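Vaginolysin (Gardnerella vaginalis, PDB 5IMY) probably binds cholesterol in host cell membranes and acts there as a pore-forming, haemolytic toxin of the cholesterol-dependent cytolysin family. Local coordinates at residues H298-L301 with Q302-V306; A155-G158 with A159-V163. All blocks are in the same frame, centred on the assembly; numbering follows the deposited sequence.

Interaction 1 (H298-L301 with Q302-V306); sequences HRIL and QNTSV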
# COMPACT_ATOMS: atom_id res chain seq x y z
N HIS A 298 -16.53 -14.21 13.26
CA HIS A 298 -16.73 -15.28 14.23
C HIS A 298 -15.40 -15.91 14.63
O HIS A 298 -15.14 -16.11 15.82
CB HIS A 298 -17.67 -16.33 13.63
CG HIS A 298 -18.15 -17.33 14.63
ND1 HIS A 298 -17.86 -18.68 14.54
CD2 HIS A 298 -18.90 -17.19 15.75
CE1 HIS A 298 -18.41 -19.32 15.55
NE2 HIS A 298 -19.05 -18.44 16.30
N ARG A 299 -14.54 -16.20 13.66
CA ARG A 299 -13.31 -16.92 13.95
C ARG A 299 -12.35 -16.10 14.81
O ARG A 299 -11.65 -16.66 15.66
CB ARG A 299 -12.62 -17.35 12.65
CG ARG A 299 -13.57 -17.91 11.61
CD ARG A 299 -12.87 -18.84 10.63
NE ARG A 299 -11.79 -18.17 9.91
CZ ARG A 299 -11.95 -17.52 8.76
NH1 ARG A 299 -13.14 -17.43 8.18
NH2 ARG A 299 -10.90 -16.95 8.18
N ILE A 300 -12.31 -14.78 14.60
CA ILE A 300 -11.45 -13.93 15.42
C ILE A 300 -11.91 -13.94 16.87
O ILE A 300 -11.10 -13.97 17.79
CB ILE A 300 -11.40 -12.51 14.84
CG1 ILE A 300 -10.98 -12.52 13.37
CG2 ILE A 300 -10.46 -11.62 15.66
CD1 ILE A 300 -9.71 -13.31 13.08
N LEU A 301 -13.23 -13.91 17.09
CA LEU A 301 -13.76 -13.78 18.43
C LEU A 301 -13.73 -15.08 19.22
O LEU A 301 -13.88 -15.05 20.45
CB LEU A 301 -15.19 -13.23 18.37
CG LEU A 301 -15.31 -11.83 17.75
CD1 LEU A 301 -16.76 -11.40 17.68
CD2 LEU A 301 -14.49 -10.80 18.52
N GLN A 302 -13.53 -16.23 18.56
CA GLN A 302 -13.23 -17.45 19.30
C GLN A 302 -11.79 -17.49 19.79
O GLN A 302 -11.44 -18.38 20.57
CB GLN A 302 -13.47 -18.71 18.45
CG GLN A 302 -14.64 -18.67 17.49
CD GLN A 302 -15.99 -18.61 18.18
OE1 GLN A 302 -16.83 -17.77 17.85
NE2 GLN A 302 -16.21 -19.51 19.13
N ASN A 303 -10.94 -16.56 19.33
CA ASN A 303 -9.54 -16.51 19.72
C ASN A 303 -9.19 -15.23 20.47
O ASN A 303 -8.01 -14.92 20.62
CB ASN A 303 -8.65 -16.65 18.48
CG ASN A 303 -8.16 -18.07 18.28
OD1 ASN A 303 -7.16 -18.48 18.87
ND2 ASN A 303 -8.86 -18.82 17.44
N THR A 304 -10.19 -14.48 20.94
CA THR A 304 -9.97 -13.21 21.61
C THR A 304 -10.02 -13.45 23.12
O THR A 304 -11.08 -13.75 23.67
CB THR A 304 -11.02 -12.19 21.18
OG1 THR A 304 -10.96 -12.00 19.76
CG2 THR A 304 -10.78 -10.85 21.87
N SER A 305 -8.87 -13.31 23.77
CA SER A 305 -8.84 -13.31 25.23
C SER A 305 -9.36 -11.98 25.74
O SER A 305 -9.12 -10.92 25.15
CB SER A 305 -7.41 -13.54 25.73
OG SER A 305 -7.40 -14.07 27.04
N VAL A 306 -10.10 -12.03 26.85
CA VAL A 306 -10.70 -10.84 27.45
C VAL A 306 -10.24 -10.74 28.90
O VAL A 306 -10.37 -11.71 29.66
CB VAL A 306 -12.24 -10.88 27.36
CG1 VAL A 306 -12.88 -9.85 28.29
CG2 VAL A 306 -12.68 -10.62 25.93
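Ile300 and Thr304 meet where the short helix 298-301 runs out into the turn that leads to strand 305-311. The hydrogen bonds come first. Ile300 O accepts two of them: Thr304 OG1 donates at 2.8 Å, and Asn303 N donates to Ile300 O at 3.0 Å. The two donors reach this oxygen from opposite faces of its carbonyl plane, so it is clasped between them. The Thr304 hydroxyl is swung beside its own backbone N (chi1 -58°), which turns it back to the helix. Two residues earlier, His298 O accepts from Gln302 N at 3.2 Å, an i to i+4 bond that continues the helical pattern past Leu301.

The flat groups of His298 and Gln302 also meet. The Gln302 chain folds at chi2 (-66°), and its amide comes over one face of the His298 imidazole, with the two planes 40° apart.

Leu301 and Thr304 lie side by side and point the same way, with Leu301 CD2 3.9 Å from the hydroxyl oxygen Thr304 OG1.

Leu301 packs on Ala281 and Ala285 of helix 278-286 and on Ile326 of helix 326-335. Thr304 touches Phe278 and Phe269. Beyond it the chain enters strand 305-311, which pairs antiparallel with strand 263-271.

Interaction 2 (A155-G158 with A159-V163); sequences AQYG and ASHHV
The backbone turns so that Tyr157 O takes a hydrogen bond from His161 N at 2.8 Å, an i to i+4 bond. Ser160 N lies 3.0 Å from the same Tyr157 O.

The side chains of Tyr157 and His161 lie side by side and point the same way. Tyr157 CB sits 3.6 Å from His161 ND1. Further out, Tyr157 CD1 is 3.8 Å from His161 CE1. The two rings are oblique, with planes at 70° and centroids 5.7 Å apart. His161 CG stands beside its own backbone N (chi1 -58°), and this keeps the imidazole close to the tyrosine. Tyr157 O lies in the plane of that imidazole, at its edge.

This is where helix 139-158, with a wider pi-type turn at 155-158, passes into the loop before strand 166-173. After the last turn the chain runs on past the helix end, and Ser160 CB lies 3.4 Å from Tyr157 O. Gly158 is buried here, and its carbonyl O lies loosely at the edge of the His162 ring, near the ring plane and 4.3 Å from His162 CD2.

Outside the turn, the Tyr157 ring meets Trp153 of the same helix, and His161 also touches Trp153. Tyr157 OH is hydrogen-bonded to Glu129 OE1.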
# COMPACT_ATOMS: atom_id res chain seq x y z
N ALA A 155 -36.57 4.19 48.46
CA ALA A 155 -37.68 3.85 49.34
C ALA A 155 -39.02 4.22 48.72
O ALA A 155 -40.00 3.49 48.88
CB ALA A 155 -37.51 4.54 50.69
N GLN A 156 -39.08 5.35 48.00
CA GLN A 156 -40.33 5.81 47.42
C GLN A 156 -40.58 5.25 46.03
O GLN A 156 -41.75 5.04 45.66
CB GLN A 156 -40.35 7.34 47.33
CG GLN A 156 -40.45 8.05 48.68
CD GLN A 156 -40.68 9.54 48.53
OE1 GLN A 156 -41.16 10.00 47.49
NE2 GLN A 156 -40.35 10.30 49.56
N TYR A 157 -39.53 4.99 45.25
CA TYR A 157 -39.69 4.58 43.86
C TYR A 157 -38.82 3.39 43.48
O TYR A 157 -38.89 2.94 42.32
CB TYR A 157 -39.37 5.75 42.92
CG TYR A 157 -40.12 7.02 43.25
CD1 TYR A 157 -41.43 7.21 42.83
CD2 TYR A 157 -39.52 8.03 44.00
CE1 TYR A 157 -42.12 8.37 43.14
CE2 TYR A 157 -40.20 9.19 44.31
CZ TYR A 157 -41.50 9.35 43.88
OH TYR A 157 -42.18 10.51 44.19
N GLY A 158 -38.01 2.86 44.39
CA GLY A 158 -37.22 1.68 44.10
C GLY A 158 -38.08 0.53 43.63
O GLY A 158 -37.85 -0.02 42.54
N ALA A 159 -39.08 0.16 44.43
CA ALA A 159 -40.03 -0.87 44.01
C ALA A 159 -40.61 -0.54 42.65
O ALA A 159 -40.81 -1.44 41.81
CB ALA A 159 -41.15 -0.99 45.05
N SER A 160 -40.89 0.73 42.39
CA SER A 160 -41.48 1.15 41.13
C SER A 160 -40.46 1.11 40.00
O SER A 160 -40.32 0.09 39.32
CB SER A 160 -42.10 2.55 41.27
OG SER A 160 -42.62 2.75 42.57
N HIS A 161 -39.73 2.20 39.79
CA HIS A 161 -39.00 2.41 38.55
C HIS A 161 -37.75 1.54 38.49
O HIS A 161 -36.97 1.47 39.44
CB HIS A 161 -38.62 3.88 38.40
CG HIS A 161 -39.80 4.81 38.43
ND1 HIS A 161 -40.52 5.05 39.57
CD2 HIS A 161 -40.37 5.55 37.45
CE1 HIS A 161 -41.49 5.90 39.31
NE2 HIS A 161 -41.42 6.22 38.02
N HIS A 162 -37.57 0.86 37.35
CA HIS A 162 -36.34 0.14 37.05
C HIS A 162 -35.55 0.96 36.05
O HIS A 162 -36.04 1.28 34.96
CB HIS A 162 -36.65 -1.25 36.49
CG HIS A 162 -37.32 -2.17 37.47
ND1 HIS A 162 -37.63 -3.48 37.17
CD2 HIS A 162 -37.72 -1.96 38.74
CE1 HIS A 162 -38.20 -4.04 38.22
NE2 HIS A 162 -38.27 -3.14 39.19
N VAL A 163 -34.32 1.31 36.42
CA VAL A 163 -33.50 2.25 35.66
C VAL A 163 -32.38 1.48 34.97
O VAL A 163 -31.65 0.72 35.62
CB VAL A 163 -32.92 3.35 36.57
CG1 VAL A 163 -31.91 4.21 35.82
CG2 VAL A 163 -34.04 4.20 37.13

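How the interactions relate
Both interactions are local turns at the C-terminal side of a helix, and both lie within the thiol-activated cytolysin region of the chain. In each, a carbonyl near the helix end accepts a backbone N-H from the following loop. Interaction 1 is partly buried: side chains of the turn touch helices 278-286 and 326-335, the chain feeds directly into a sheet strand, and a threonine hydroxyl adds to the backbone bonds. Interaction 2 is a surface contact on a longer helix. It has a single assigned hydrogen bond across the turn, and a tyrosine and a histidine side chain lie alongside each other there. The two hold no common element. The centres of interactions 1 and 2 are about 39 Å apart, and the nearest atoms of interactions 1 and 2 are about 23 Å apart.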